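Local coordinates for protein transcriptional regulator ZitR (Lactococcus lactis subsp. cremoris, PDB 6FI9) that represses the zit operon when zinc is present, binding as a homodimer to two palindromic operator sites in the zit promoter, at residues H40-I44 against I55-L59. The protein carries 3 engineered substitutions. Numbering follows the deposited sequence.
Sequences HILMI and IAEQL
Leu59 reaches across to three residues of helix 36-47, and most of this contact is aliphatic packing around its branched end. Its CD2 lies 3.7 Å from CG1 of Ile41, the two side chains meeting at about a right angle. On the other branch, Leu59 CD1 comes 3.8 Å from CD1 of Ile44. Ile55 packs against the same two isoleucines: its CG2 sits 3.9 Å from Ile41 CG1, while its CG1 faces Ile44 CD1 at 4.2 Å. In Ile44, CG1 sits between the backbone N and the carbonyl group (chi1 56°), and from there CD1 extends to Leu59 and to CB of Gln58. The two helical segments run steeply across one another, at 108°, and no hydrogen bond joins them. Helix 52-59 is the first helix of the predicted helix-turn-helix within the winged MarR-type domain; Leu70 and Leu73 of helix 63-75, the second, also touch Ile41. His40 presents ring atom CD2 to Leu59 CG at 3.8 Å, its ring swung to the side opposite the backbone N (chi1 -172°) and the leucine carbon lying near the ring plane. The same imidazole belongs to a zinc site with Glu22, His106 and His110.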
# COMPACT_ATOMS: atom_id res chain seq x y z
N HIS A 40 -4.92 16.15 5.27
CA HIS A 40 -5.37 15.44 6.46
C HIS A 40 -4.89 16.11 7.75
O HIS A 40 -5.62 16.10 8.74
CB HIS A 40 -4.97 13.95 6.41
CG HIS A 40 -5.57 13.14 7.51
ND1 HIS A 40 -6.93 12.85 7.54
CD2 HIS A 40 -4.99 12.62 8.62
CE1 HIS A 40 -7.12 12.16 8.65
NE2 HIS A 40 -5.99 11.99 9.33
N ILE A 41 -3.68 16.73 7.73
CA ILE A 41 -3.14 17.45 8.88
C ILE A 41 -4.09 18.62 9.22
O ILE A 41 -4.40 18.83 10.39
CB ILE A 41 -1.66 17.90 8.64
CG1 ILE A 41 -0.72 16.68 8.60
CG2 ILE A 41 -1.18 18.89 9.71
CD1 ILE A 41 0.55 16.83 7.74
N LEU A 42 -4.61 19.31 8.19
CA LEU A 42 -5.56 20.42 8.33
C LEU A 42 -6.89 19.95 8.92
O LEU A 42 -7.51 20.68 9.70
CB LEU A 42 -5.80 21.12 6.98
CG LEU A 42 -4.60 21.72 6.26
CD1 LEU A 42 -4.91 21.96 4.80
CD2 LEU A 42 -4.15 23.02 6.93
N MET A 43 -7.32 18.73 8.55
CA MET A 43 -8.56 18.10 9.00
C MET A 43 -8.56 17.84 10.52
O MET A 43 -9.53 18.22 11.19
CB MET A 43 -8.81 16.81 8.20
CG MET A 43 -10.14 16.15 8.47
SD MET A 43 -10.21 14.52 7.71
CE MET A 43 -11.43 13.77 8.75
N ILE A 44 -7.48 17.21 11.06
CA ILE A 44 -7.34 16.89 12.49
C ILE A 44 -7.10 18.15 13.34
O ILE A 44 -7.47 18.17 14.51
CB ILE A 44 -6.28 15.78 12.79
CG1 ILE A 44 -4.89 16.12 12.22
CG2 ILE A 44 -6.77 14.41 12.31
CD1 ILE A 44 -3.72 15.65 13.07
N ILE A 55 0.33 15.10 15.94
CA ILE A 55 0.16 14.99 14.48
C ILE A 55 0.82 13.69 13.98
O ILE A 55 0.21 12.97 13.20
CB ILE A 55 0.66 16.27 13.73
CG1 ILE A 55 -0.17 17.52 14.14
CG2 ILE A 55 0.63 16.08 12.21
CD1 ILE A 55 0.54 18.88 13.96
N ALA A 56 2.04 13.38 14.48
CA ALA A 56 2.79 12.17 14.15
C ALA A 56 2.09 10.91 14.67
O ALA A 56 2.13 9.87 14.01
CB ALA A 56 4.20 12.25 14.74
N GLU A 57 1.43 11.02 15.84
CA GLU A 57 0.69 9.95 16.51
C GLU A 57 -0.61 9.63 15.74
O GLU A 57 -0.91 8.45 15.54
CB GLU A 57 0.40 10.34 17.97
CG GLU A 57 -0.28 9.28 18.82
CD GLU A 57 -1.72 9.57 19.20
OE1 GLU A 57 -2.59 8.70 18.94
OE2 GLU A 57 -1.99 10.66 19.76
N GLN A 58 -1.36 10.67 15.33
CA GLN A 58 -2.63 10.55 14.61
C GLN A 58 -2.41 10.01 13.20
O GLN A 58 -3.04 9.02 12.82
CB GLN A 58 -3.37 11.90 14.56
CG GLN A 58 -3.94 12.37 15.90
CD GLN A 58 -5.24 11.71 16.25
OE1 GLN A 58 -6.30 12.00 15.68
NE2 GLN A 58 -5.19 10.79 17.21
N LEU A 59 -1.52 10.64 12.42
CA LEU A 59 -1.20 10.27 11.04
C LEU A 59 -0.40 8.97 10.91
O LEU A 59 -0.35 8.41 9.81
CB LEU A 59 -0.47 11.41 10.33
CG LEU A 59 -1.33 12.41 9.59
CD1 LEU A 59 -1.76 13.56 10.50
CD2 LEU A 59 -0.60 12.96 8.39